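Local atomic coordinates of uncharacterized protein (Pyrococcus abyssi, PDB entry 5IFF), a protein that is a restriction DNA glycosylase that probably removes adenine bases from its recognition sequence, and is caught here as a tetramer on nonspecific double-stranded DNA. Residues T22-V27 and Y68-S73; L78-E81 and T86-D89; E112-E117 and F121-D126; T40-F45 and R52-A57. The protein carries 2 engineered substitutions. All coordinates share one frame; numbering follows the deposited sequence.

Contact 1: residues T22-V27 and Y68-S73; sequences TSKIAV and YDYELS. Engineered in segment 22-27: Ala-26 (natural residue Arg). With nucleotides of chain C.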
# COMPACT_ATOMS: atom_id res chain seq x y z
N THR A 22 -11.33 6.35 7.78
CA THR A 22 -9.90 6.18 7.55
C THR A 22 -9.29 6.26 8.92
O THR A 22 -9.97 6.67 9.87
CB THR A 22 -9.31 7.29 6.64
OG1 THR A 22 -9.48 8.56 7.30
CG2 THR A 22 -9.94 7.30 5.27
N SER A 23 -8.00 6.01 9.01
CA SER A 23 -7.29 6.23 10.27
C SER A 23 -7.33 7.71 10.70
O SER A 23 -7.27 8.03 11.90
CB SER A 23 -5.86 5.73 10.13
OG SER A 23 -5.23 6.40 9.06
N LYS A 24 -7.45 8.62 9.75
CA LYS A 24 -7.47 10.03 10.13
C LYS A 24 -8.83 10.44 10.76
O LYS A 24 -8.89 11.11 11.82
CB LYS A 24 -7.19 10.93 8.92
CG LYS A 24 -7.00 12.44 9.35
CD LYS A 24 -6.82 13.37 8.13
CE LYS A 24 -5.55 13.06 7.33
NZ LYS A 24 -4.35 13.33 8.19
N ILE A 25 -9.91 10.06 10.07
CA ILE A 25 -11.26 10.52 10.39
C ILE A 25 -12.20 9.32 10.25
O ILE A 25 -12.32 8.76 9.16
CB ILE A 25 -11.73 11.67 9.48
CG1 ILE A 25 -10.78 12.87 9.57
CG2 ILE A 25 -13.15 12.20 9.93
CD1 ILE A 25 -11.00 13.90 8.45
N ALA A 26 -12.87 8.95 11.34
CA ALA A 26 -13.88 7.87 11.29
C ALA A 26 -14.91 8.03 12.43
O ALA A 26 -14.61 8.52 13.53
CB ALA A 26 -13.22 6.49 11.37
N VAL A 27 -16.13 7.57 12.16
CA VAL A 27 -17.21 7.55 13.15
C VAL A 27 -16.94 6.38 14.09
O VAL A 27 -16.60 5.27 13.64
CB VAL A 27 -18.59 7.43 12.44
CG1 VAL A 27 -19.78 7.28 13.46
CG2 VAL A 27 -18.82 8.67 11.59
N TYR A 68 2.83 24.82 8.47
CA TYR A 68 1.82 24.93 9.54
C TYR A 68 0.59 25.64 9.02
O TYR A 68 0.23 26.69 9.54
CB TYR A 68 2.40 25.67 10.75
CG TYR A 68 3.42 24.83 11.49
CD1 TYR A 68 4.65 24.49 10.90
CD2 TYR A 68 3.15 24.37 12.75
CE1 TYR A 68 5.56 23.70 11.57
CE2 TYR A 68 4.06 23.60 13.43
CZ TYR A 68 5.25 23.26 12.86
OH TYR A 68 6.11 22.45 13.57
N ASP A 69 -0.02 25.11 7.97
CA ASP A 69 -1.34 25.62 7.54
C ASP A 69 -2.28 24.43 7.26
O ASP A 69 -2.71 24.20 6.12
CB ASP A 69 -1.20 26.51 6.30
CG ASP A 69 -2.53 27.13 5.87
OD1 ASP A 69 -3.42 27.32 6.73
OD2 ASP A 69 -2.68 27.43 4.65
N TYR A 70 -2.54 23.66 8.29
CA TYR A 70 -3.22 22.36 8.12
C TYR A 70 -3.93 21.98 9.37
O TYR A 70 -3.33 22.00 10.44
CB TYR A 70 -2.19 21.28 7.78
CG TYR A 70 -2.77 19.87 7.55
CD1 TYR A 70 -3.59 19.60 6.44
CD2 TYR A 70 -2.46 18.81 8.42
CE1 TYR A 70 -4.09 18.30 6.20
CE2 TYR A 70 -2.94 17.51 8.19
CZ TYR A 70 -3.78 17.27 7.11
OH TYR A 70 -4.27 15.99 6.89
N GLU A 71 -5.22 21.67 9.25
CA GLU A 71 -6.08 21.29 10.38
C GLU A 71 -5.94 22.24 11.58
O GLU A 71 -6.36 23.38 11.49
CB GLU A 71 -5.78 19.85 10.78
CG GLU A 71 -6.11 18.89 9.62
CD GLU A 71 -6.08 17.42 10.01
OE1 GLU A 71 -5.35 17.00 10.94
OE2 GLU A 71 -6.78 16.67 9.33
N LEU A 72 -5.38 21.78 12.70
CA LEU A 72 -5.36 22.63 13.86
C LEU A 72 -4.58 23.95 13.58
O LEU A 72 -4.98 24.98 14.08
CB LEU A 72 -4.72 21.90 15.07
CG LEU A 72 -4.72 22.73 16.38
CD1 LEU A 72 -6.13 23.12 16.93
CD2 LEU A 72 -3.94 21.98 17.48
N SER A 73 -3.48 23.93 12.82
CA SER A 73 -2.78 25.22 12.64
C SER A 73 -3.61 26.17 11.77
O SER A 73 -3.54 27.40 11.93
CB SER A 73 -1.36 25.07 12.03
OG SER A 73 -1.31 24.27 10.85
P DA C 12 -5.53 6.58 5.97
OP1 DA C 12 -5.70 7.99 6.41
OP2 DA C 12 -6.30 5.47 6.63
O5' DA C 12 -5.89 6.52 4.44
C5' DA C 12 -5.04 7.20 3.48
C4' DA C 12 -5.60 7.06 2.09
O4' DA C 12 -5.25 5.76 1.55
C3' DA C 12 -7.13 7.15 2.00
O3' DA C 12 -7.43 7.81 0.83
C2' DA C 12 -7.58 5.68 1.91
C1' DA C 12 -6.43 5.05 1.15
N9 DA C 12 -6.17 3.64 1.44
C8 DA C 12 -6.06 3.07 2.69
N7 DA C 12 -5.71 1.79 2.64
C5 DA C 12 -5.52 1.53 1.29
C6 DA C 12 -5.15 0.35 0.55
N6 DA C 12 -4.86 -0.81 1.12
N1 DA C 12 -5.08 0.43 -0.80
C2 DA C 12 -5.31 1.62 -1.38
N3 DA C 12 -5.66 2.78 -0.79
C4 DA C 12 -5.77 2.66 0.54
O HOH W 1 -4.43 14.55 10.79
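Lys-24 and Tyr-70 reach for each other from opposite directions, and the lysine ammonium arrives at the edge of the phenol, close to the ring plane. NZ of Lys-24 gives a hydrogen bond of 3.0 Å to OH of Tyr-70, while CE of Lys-24 lies 3.2 Å from the same oxygen. With CG anti to the backbone N (chi1 -172°), the lysine chain heads out toward the 68-73 segment and then bends at its last two torsions, which brings NZ round to the hydroxyl. Glu-71 also approaches Lys-24 from the opposite direction, but its carboxylate meets the aliphatic part: OE2 sits 3.5 Å from CD of Lys-24 and 4.3 Å from NZ, too far for a salt bridge. A water links the two groups instead, accepting from NZ of Lys-24 and donating to OE1 of Glu-71. The glutamate lays its CG over the centre of the Tyr-70 ring, 3.6 Å above the plane. Glu-71 is the N-cap residue of helix 72-81, and its carboxylate is fixed by Ser-61 N and Trp-58 NE1, next to the adenine-binding residue Ile-60; OH of Tyr-70 also bonds to Glu-2. Before strand 25-29, an ST motif at Thr-22, whose OG1 accepts from Ile-25 N, shapes the turn that presents Ser-23 to DNA. Ser-23 N donates to OP2 of DA12 of chain C over 3.0 Å, a nearly straight bond of 165°.

Contact 2: residues L78-E81 and T86-D89; sequences LAHE and TYND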
# COMPACT_ATOMS: atom_id res chain seq x y z
N LEU A 78 -6.54 31.11 11.56
CA LEU A 78 -7.79 31.80 11.17
C LEU A 78 -8.48 32.36 12.41
O LEU A 78 -8.98 33.49 12.36
CB LEU A 78 -8.76 30.86 10.44
CG LEU A 78 -8.46 30.51 8.98
CD1 LEU A 78 -9.54 29.52 8.48
CD2 LEU A 78 -8.33 31.77 8.08
N ALA A 79 -8.49 31.60 13.51
CA ALA A 79 -9.13 32.09 14.74
C ALA A 79 -8.45 33.37 15.26
O ALA A 79 -9.10 34.32 15.74
CB ALA A 79 -9.09 31.01 15.82
N HIS A 80 -7.13 33.38 15.22
CA HIS A 80 -6.41 34.58 15.68
C HIS A 80 -6.56 35.74 14.70
O HIS A 80 -6.81 36.87 15.12
CB HIS A 80 -4.93 34.24 15.92
CG HIS A 80 -4.16 35.41 16.41
ND1 HIS A 80 -4.45 36.06 17.60
CD2 HIS A 80 -3.17 36.14 15.83
CE1 HIS A 80 -3.63 37.09 17.76
NE2 HIS A 80 -2.85 37.16 16.69
N GLU A 81 -6.48 35.48 13.39
CA GLU A 81 -6.73 36.55 12.41
C GLU A 81 -8.05 37.30 12.70
O GLU A 81 -8.12 38.51 12.54
CB GLU A 81 -6.79 36.01 10.99
CG GLU A 81 -5.52 35.44 10.40
CD GLU A 81 -5.75 34.86 9.00
OE1 GLU A 81 -6.62 35.42 8.26
OE2 GLU A 81 -5.08 33.86 8.66
N THR A 86 -7.65 35.26 21.07
CA THR A 86 -7.13 36.60 21.31
C THR A 86 -5.63 36.54 21.59
O THR A 86 -5.08 35.45 21.80
CB THR A 86 -7.79 37.29 22.52
OG1 THR A 86 -7.55 36.49 23.67
CG2 THR A 86 -9.31 37.46 22.32
N TYR A 87 -5.00 37.70 21.61
CA TYR A 87 -3.58 37.71 21.99
C TYR A 87 -3.44 37.16 23.38
O TYR A 87 -2.57 36.35 23.64
CB TYR A 87 -3.00 39.15 21.97
CG TYR A 87 -2.76 39.61 20.58
CD1 TYR A 87 -1.55 39.32 19.93
CD2 TYR A 87 -3.73 40.31 19.88
CE1 TYR A 87 -1.31 39.73 18.63
CE2 TYR A 87 -3.51 40.73 18.58
CZ TYR A 87 -2.30 40.44 17.96
OH TYR A 87 -2.07 40.87 16.67
N ASN A 88 -4.36 37.58 24.26
CA ASN A 88 -4.29 37.13 25.63
C ASN A 88 -4.42 35.60 25.71
O ASN A 88 -3.78 34.97 26.54
CB ASN A 88 -5.35 37.80 26.47
CG ASN A 88 -5.24 37.43 27.93
OD1 ASN A 88 -4.42 37.97 28.64
ND2 ASN A 88 -6.07 36.54 28.38
N ASP A 89 -5.31 35.03 24.89
CA ASP A 89 -5.46 33.58 24.83
C ASP A 89 -4.08 32.95 24.50
O ASP A 89 -3.69 31.92 25.08
CB ASP A 89 -6.46 33.16 23.76
CG ASP A 89 -7.92 33.45 24.15
OD1 ASP A 89 -8.25 33.59 25.35
OD2 ASP A 89 -8.74 33.54 23.22
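His-80, near the end of helix 72-81, comes within 6.0 Å of Thr-86, CA to CA, where the chain has turned back to start helix 87-99. The imidazole meets the phenol ring of Tyr-87 edge-on, in a T-shaped stack with centroids 4.5 Å apart and planes at 85°. CE1 of His-80 stands over the centre of the tyrosine ring, 3.5 Å above its plane, and NE2 leans toward CZ of Tyr-87 at 3.6 Å. Carrying CG anti to the backbone N (chi1 -179°) swings the imidazole off the first helix and across to the second, while its ND1 is hydrogen-bonded to Leu-85 O in the connecting loop. That short loop joins the two helices at the protein surface, and the second opens with a capping box. In it Asp-89 N donates to OG1 of Thr-86 at 2.9 Å, and Thr-86 N donates to OD2 of Asp-89 at 3.0 Å, arriving from above the carboxylate plane. Replacing His-80 with an alanine would probably leave one face of the Tyr-87 ring without its stacking partner and Leu-85 O without the imidazole bond. Ala-79 packs on Ile-84 and Leu-85 of the connecting loop and on Ile-12 of strand 11-17.

Contact 3: residues E112-E117 and F121-D126; sequences ESTNEE and FNIYED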
# COMPACT_ATOMS: atom_id res chain seq x y z
N GLU A 112 3.18 -5.61 33.23
CA GLU A 112 2.96 -6.06 34.59
C GLU A 112 2.73 -7.54 34.60
O GLU A 112 2.03 -8.08 33.74
CB GLU A 112 1.77 -5.35 35.24
CG GLU A 112 1.97 -3.85 35.49
CD GLU A 112 0.91 -3.27 36.42
OE1 GLU A 112 -0.01 -4.02 36.83
OE2 GLU A 112 0.98 -2.06 36.75
N SER A 113 3.33 -8.21 35.58
CA SER A 113 3.07 -9.60 35.83
C SER A 113 1.78 -9.71 36.61
O SER A 113 1.44 -8.83 37.39
CB SER A 113 4.22 -10.24 36.63
OG SER A 113 4.35 -9.68 37.93
N THR A 114 1.06 -10.79 36.38
CA THR A 114 -0.12 -11.11 37.17
C THR A 114 0.08 -12.48 37.78
O THR A 114 1.14 -13.09 37.65
CB THR A 114 -1.39 -11.12 36.32
OG1 THR A 114 -1.49 -12.39 35.65
CG2 THR A 114 -1.33 -10.02 35.26
N ASN A 115 -0.95 -12.99 38.43
CA ASN A 115 -0.86 -14.33 38.96
C ASN A 115 -1.80 -15.28 38.25
O ASN A 115 -1.98 -16.41 38.68
CB ASN A 115 -1.15 -14.31 40.45
CG ASN A 115 0.10 -14.17 41.26
OD1 ASN A 115 1.06 -14.91 41.08
ND2 ASN A 115 0.11 -13.20 42.17
N GLU A 116 -2.38 -14.82 37.15
CA GLU A 116 -3.28 -15.66 36.38
C GLU A 116 -2.46 -16.51 35.43
O GLU A 116 -1.38 -16.10 34.98
CB GLU A 116 -4.29 -14.83 35.59
CG GLU A 116 -4.82 -13.60 36.31
CD GLU A 116 -5.46 -12.61 35.36
OE1 GLU A 116 -5.36 -11.39 35.61
OE2 GLU A 116 -6.08 -13.04 34.35
N GLU A 117 -2.97 -17.70 35.15
CA GLU A 117 -2.47 -18.54 34.09
C GLU A 117 -3.65 -18.89 33.20
O GLU A 117 -4.75 -19.10 33.70
CB GLU A 117 -1.77 -19.80 34.64
CG GLU A 117 -0.56 -19.46 35.54
CD GLU A 117 0.36 -20.66 35.82
OE1 GLU A 117 -0.12 -21.81 35.73
OE2 GLU A 117 1.56 -20.42 36.14
N PHE A 121 -0.34 -21.12 30.63
CA PHE A 121 0.45 -19.98 30.14
C PHE A 121 0.36 -18.81 31.10
O PHE A 121 -0.73 -18.40 31.48
CB PHE A 121 -0.03 -19.55 28.76
CG PHE A 121 0.34 -20.49 27.65
CD1 PHE A 121 -0.24 -21.76 27.57
CD2 PHE A 121 1.25 -20.12 26.68
CE1 PHE A 121 0.10 -22.63 26.54
CE2 PHE A 121 1.60 -20.98 25.66
CZ PHE A 121 1.02 -22.23 25.58
N ASN A 122 1.51 -18.25 31.48
CA ASN A 122 1.50 -17.08 32.35
C ASN A 122 0.90 -15.87 31.65
O ASN A 122 1.19 -15.63 30.48
CB ASN A 122 2.91 -16.74 32.81
CG ASN A 122 3.41 -17.69 33.87
OD1 ASN A 122 2.62 -18.30 34.59
ND2 ASN A 122 4.72 -17.80 33.99
N ILE A 123 0.09 -15.11 32.38
CA ILE A 123 -0.58 -13.94 31.84
C ILE A 123 0.16 -12.70 32.31
O ILE A 123 0.44 -12.56 33.51
CB ILE A 123 -2.09 -13.90 32.26
CG1 ILE A 123 -2.88 -15.04 31.60
CG2 ILE A 123 -2.74 -12.55 31.93
CD1 ILE A 123 -2.81 -15.03 30.06
N TYR A 124 0.51 -11.84 31.37
CA TYR A 124 1.08 -10.52 31.66
C TYR A 124 0.10 -9.47 31.15
O TYR A 124 -0.82 -9.80 30.42
CB TYR A 124 2.46 -10.31 31.02
CG TYR A 124 3.52 -11.22 31.61
CD1 TYR A 124 4.35 -10.77 32.62
CD2 TYR A 124 3.65 -12.54 31.19
CE1 TYR A 124 5.31 -11.61 33.18
CE2 TYR A 124 4.59 -13.39 31.74
CZ TYR A 124 5.42 -12.91 32.73
OH TYR A 124 6.38 -13.74 33.29
N GLU A 125 0.29 -8.22 31.56
CA GLU A 125 -0.54 -7.15 31.03
C GLU A 125 0.36 -6.02 30.52
O GLU A 125 1.23 -5.56 31.26
CB GLU A 125 -1.51 -6.65 32.11
CG GLU A 125 -2.75 -7.51 32.28
CD GLU A 125 -3.66 -7.11 33.46
OE1 GLU A 125 -3.20 -6.42 34.40
OE2 GLU A 125 -4.85 -7.49 33.46
N ASP A 126 0.21 -5.62 29.26
CA ASP A 126 0.90 -4.44 28.73
C ASP A 126 0.02 -3.20 28.96
O ASP A 126 -1.18 -3.23 28.64
CB ASP A 126 1.23 -4.59 27.25
CG ASP A 126 2.41 -5.52 27.02
OD1 ASP A 126 3.29 -5.59 27.92
OD2 ASP A 126 2.48 -6.16 25.95
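Thr-114 and Ile-123 meet at the bulge of an antiparallel beta hairpin, where the register slips by two residues between the pairs Ser-113 with Tyr-124 and Glu-117 with Asn-122. OG1 of Thr-114 donates to Ile-123 O at 2.9 Å, coming in from above the carbonyl plane, and the backbone N of Thr-114 adds a weak bond to the same oxygen. OG1 of Thr-114 also accepts from Glu-116 N at 3.0 Å, an ST turn that takes the strand round its corner at Asn-115. Its place between the backbone N and carbonyl carbon (chi1 82°) lets the hydroxyl serve both bonds, while CG2 lies against the carboxylate end of Glu-125. A valine in place of Thr-114 would probably leave Glu-116 N without its acceptor and cost Ile-123 O the hydroxyl bond, letting the corner shift. Within the bulge, Ile-123 N donates to Glu-116 O, and CB of Ile-123 lies 4.1 Å from CB of Glu-116. Before the bulge, Glu-112 and Glu-125 make a hydrogen-bonded pair, with Glu-112 N to Glu-125 O at 2.8 Å and 171°. The sheet itself runs on into the second subunit, which probably eases the repulsion between the nearby carboxylates of Glu-116 and Glu-125: OE2 of Glu-116 meets Lys-107 NZ, and OE2 of Glu-125 meets Arg-110 NH2, both bases of that subunit.

Contact 4: residues T40-F45 and R52-A57; sequences TRKKSF and RDYYIA. Engineered in segment 52-57: Ala-57 (natural residue Glu). With nucleotides of chain B.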
# COMPACT_ATOMS: atom_id res chain seq x y z
N THR A 40 -17.07 1.76 13.60
CA THR A 40 -18.40 1.49 13.08
C THR A 40 -18.54 1.99 11.65
O THR A 40 -17.84 2.88 11.24
CB THR A 40 -19.52 2.15 13.97
OG1 THR A 40 -20.81 1.91 13.38
CG2 THR A 40 -19.33 3.64 14.08
N ARG A 41 -19.46 1.40 10.90
CA ARG A 41 -19.74 1.82 9.53
C ARG A 41 -21.21 2.09 9.37
O ARG A 41 -21.75 2.01 8.27
CB ARG A 41 -19.27 0.75 8.54
CG ARG A 41 -17.75 0.67 8.42
CD ARG A 41 -17.32 -0.51 7.57
NE ARG A 41 -15.86 -0.63 7.58
CZ ARG A 41 -15.06 0.11 6.83
NH1 ARG A 41 -15.57 1.01 5.99
NH2 ARG A 41 -13.75 -0.05 6.91
N LYS A 42 -21.86 2.44 10.48
CA LYS A 42 -23.26 2.80 10.51
C LYS A 42 -23.51 4.00 9.59
O LYS A 42 -22.77 4.95 9.63
CB LYS A 42 -23.66 3.13 11.95
CG LYS A 42 -25.11 2.99 12.25
CD LYS A 42 -25.37 3.27 13.72
CE LYS A 42 -26.34 2.25 14.22
NZ LYS A 42 -27.40 2.05 13.19
N LYS A 43 -24.52 3.90 8.73
CA LYS A 43 -24.94 5.04 7.91
C LYS A 43 -26.27 5.62 8.40
O LYS A 43 -26.59 6.77 8.14
CB LYS A 43 -25.05 4.65 6.44
CG LYS A 43 -23.76 4.85 5.68
CD LYS A 43 -23.75 4.12 4.37
CE LYS A 43 -22.31 4.09 3.79
NZ LYS A 43 -22.22 3.18 2.61
N SER A 44 -27.07 4.79 9.06
CA SER A 44 -28.35 5.24 9.64
C SER A 44 -28.19 5.55 11.13
O SER A 44 -27.78 4.70 11.91
CB SER A 44 -29.42 4.16 9.42
OG SER A 44 -30.41 4.26 10.41
N PHE A 45 -28.48 6.77 11.54
CA PHE A 45 -28.27 7.10 12.94
C PHE A 45 -29.59 7.22 13.68
O PHE A 45 -30.55 7.71 13.12
CB PHE A 45 -27.42 8.37 13.04
CG PHE A 45 -26.03 8.14 12.53
CD1 PHE A 45 -25.07 7.53 13.34
CD2 PHE A 45 -25.72 8.38 11.21
CE1 PHE A 45 -23.80 7.24 12.86
CE2 PHE A 45 -24.44 8.09 10.70
CZ PHE A 45 -23.49 7.52 11.53
N ARG A 52 -26.12 9.54 21.39
CA ARG A 52 -25.07 10.23 22.14
C ARG A 52 -23.81 9.39 22.30
O ARG A 52 -22.80 9.90 22.76
CB ARG A 52 -25.58 10.64 23.53
CG ARG A 52 -25.58 9.48 24.50
CD ARG A 52 -25.70 9.88 25.96
NE ARG A 52 -25.84 8.68 26.79
CZ ARG A 52 -25.84 8.67 28.12
NH1 ARG A 52 -25.97 7.52 28.77
NH2 ARG A 52 -25.71 9.81 28.79
N ASP A 53 -23.88 8.08 21.96
CA ASP A 53 -22.72 7.22 21.97
C ASP A 53 -21.84 7.33 20.68
O ASP A 53 -20.78 6.69 20.58
CB ASP A 53 -23.14 5.77 22.16
CG ASP A 53 -23.79 5.53 23.52
OD1 ASP A 53 -23.48 6.29 24.47
OD2 ASP A 53 -24.60 4.59 23.60
N TYR A 54 -22.29 8.08 19.68
CA TYR A 54 -21.52 8.17 18.43
C TYR A 54 -20.74 9.47 18.30
O TYR A 54 -21.25 10.56 18.58
CB TYR A 54 -22.41 8.02 17.22
CG TYR A 54 -23.01 6.63 17.15
CD1 TYR A 54 -22.29 5.58 16.60
CD2 TYR A 54 -24.25 6.36 17.74
CE1 TYR A 54 -22.81 4.29 16.57
CE2 TYR A 54 -24.80 5.07 17.71
CZ TYR A 54 -24.08 4.03 17.14
OH TYR A 54 -24.59 2.74 17.12
N TYR A 55 -19.48 9.32 17.87
CA TYR A 55 -18.57 10.46 17.74
C TYR A 55 -17.85 10.42 16.42
O TYR A 55 -17.59 9.34 15.86
CB TYR A 55 -17.51 10.48 18.84
CG TYR A 55 -18.07 10.57 20.25
CD1 TYR A 55 -18.76 9.49 20.81
CD2 TYR A 55 -17.90 11.73 21.00
CE1 TYR A 55 -19.28 9.57 22.11
CE2 TYR A 55 -18.42 11.80 22.30
CZ TYR A 55 -19.08 10.72 22.84
OH TYR A 55 -19.59 10.80 24.12
N ILE A 56 -17.42 11.59 15.99
CA ILE A 56 -16.41 11.59 14.92
C ILE A 56 -15.05 11.64 15.60
O ILE A 56 -14.76 12.62 16.30
CB ILE A 56 -16.52 12.81 13.98
CG1 ILE A 56 -17.84 12.81 13.23
CG2 ILE A 56 -15.36 12.76 12.97
CD1 ILE A 56 -18.14 14.16 12.66
N ALA A 57 -14.25 10.60 15.41
CA ALA A 57 -12.91 10.51 15.93
C ALA A 57 -11.92 11.00 14.89
O ALA A 57 -11.77 10.40 13.84
CB ALA A 57 -12.59 9.05 16.32
P DA B 3 -26.52 0.75 9.19
OP1 DA B 3 -27.09 1.21 10.47
OP2 DA B 3 -25.97 1.72 8.21
O5' DA B 3 -25.37 -0.29 9.58
C5' DA B 3 -25.69 -1.41 10.37
C4' DA B 3 -24.52 -2.34 10.44
O4' DA B 3 -24.49 -3.17 9.24
C3' DA B 3 -23.16 -1.66 10.55
O3' DA B 3 -22.40 -2.32 11.55
C2' DA B 3 -22.58 -1.83 9.13
C1' DA B 3 -23.19 -3.17 8.72
N9 DA B 3 -23.25 -3.43 7.26
C8 DA B 3 -23.41 -2.51 6.24
N7 DA B 3 -23.44 -3.06 5.04
C5 DA B 3 -23.30 -4.43 5.29
C6 DA B 3 -23.20 -5.57 4.44
N6 DA B 3 -23.30 -5.52 3.11
N1 DA B 3 -23.08 -6.80 5.02
C2 DA B 3 -23.01 -6.87 6.35
N3 DA B 3 -23.04 -5.86 7.25
C4 DA B 3 -23.19 -4.67 6.65
P DC B 4 -21.04 -1.71 12.15
OP1 DC B 4 -20.50 -2.63 13.17
OP2 DC B 4 -21.33 -0.29 12.46
O5' DC B 4 -20.02 -1.72 10.92
C5' DC B 4 -18.86 -2.57 10.98
C4' DC B 4 -19.20 -4.00 10.57
O4' DC B 4 -20.03 -3.97 9.39
C3' DC B 4 -17.99 -4.86 10.21
O3' DC B 4 -17.63 -5.69 11.29
C2' DC B 4 -18.43 -5.69 9.00
C1' DC B 4 -19.78 -5.11 8.60
N1 DC B 4 -19.86 -4.74 7.14
C2 DC B 4 -19.83 -5.75 6.18
O2 DC B 4 -19.68 -6.92 6.56
N3 DC B 4 -19.90 -5.42 4.87
C4 DC B 4 -20.03 -4.13 4.51
N4 DC B 4 -20.11 -3.85 3.20
C5 DC B 4 -20.05 -3.07 5.48
C6 DC B 4 -19.99 -3.41 6.77
P DT B 5 -16.10 -6.11 11.46
OP1 DT B 5 -15.94 -6.76 12.78
OP2 DT B 5 -15.26 -4.97 11.05
O5' DT B 5 -15.87 -7.18 10.31
C5' DT B 5 -16.56 -8.41 10.31
C4' DT B 5 -16.01 -9.25 9.18
O4' DT B 5 -16.43 -8.69 7.93
C3' DT B 5 -14.47 -9.31 9.13
O3' DT B 5 -14.07 -10.67 8.95
C2' DT B 5 -14.09 -8.42 7.93
C1' DT B 5 -15.32 -8.59 7.05
N1 DT B 5 -15.62 -7.44 6.16
C2 DT B 5 -15.92 -7.69 4.85
O2 DT B 5 -15.83 -8.79 4.37
N3 DT B 5 -16.27 -6.60 4.12
C4 DT B 5 -16.39 -5.29 4.58
O4 DT B 5 -16.75 -4.38 3.84
C5 DT B 5 -16.10 -5.09 5.99
C7 DT B 5 -16.18 -3.70 6.61
C6 DT B 5 -15.74 -6.16 6.71
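Tyr-54 is the aromatic platform against which the 40-45 loop packs. Phe-45 directs its edge at one face of the Tyr-54 ring, an edge-to-face pair with centroids 5.8 Å apart and planes at 78°. Thr-40 approaches the tyrosine at its edge, near the ring plane, through CG2. The aliphatic part of Lys-42 crosses the tyrosine at about a right angle, putting CE 3.4 Å from OH of Tyr-54, a packing contact.

Hydrogen bonds within the loop set its shape. OG1 of Thr-40 accepts from Lys-42 N in an ST turn, and the bent end of the Lys-42 chain brings NZ back to Ser-44 O at 3.0 Å, in the carbonyl plane.

The remaining polar contacts grip the DNA backbone. Lys-42 NZ also donates to OP1 of DA3 of chain B at 2.9 Å, while Lys-43 N reaches OP2 of the same phosphate at 2.7 Å. One phosphate further on, Arg-41 N donates to OP2 of DC4 of chain B at 3.0 Å. Arg-41 itself extends past the sugar-phosphate chain, its NE 3.2 Å from the methyl carbon C7 of DT5 of chain B. Gripping phosphates, chiefly through backbone N-H groups, is consistent with binding that does not depend on sequence; the Arg-41 contact with the thymine methyl is the exception here.

The loop leaves strand 38-39 and returns to strand 54-59. Thr-40 rests on Val-27 and Tyr-54 on Lys-29, both of strand 25-29, while Tyr-55 contacts Cys-161 and Pro-163 of strand 154-163.

How the contacts relate
From the N terminus, segment 22-27 opens contact 1, which closes only at 68-73, where helix 72-81 begins. Contact 4 lies wholly within that long loop, closing the shorter excursion between strands 38-39 and 54-59. The two touch, because strands 25-29 and 54-59 are sheet neighbours: Ala-26 O and Ala-57 N, both on engineered residues, lie 2.8 Å apart, a probable hydrogen bond. Contact 2 follows in series and turns helix 72-81 into helix 87-99. Contact 3 comes last, closing a tight hairpin far out on the same large sheet that contacts 1 and 4 reach; its centre is about 50 Å from that of contact 2. None of the four cross.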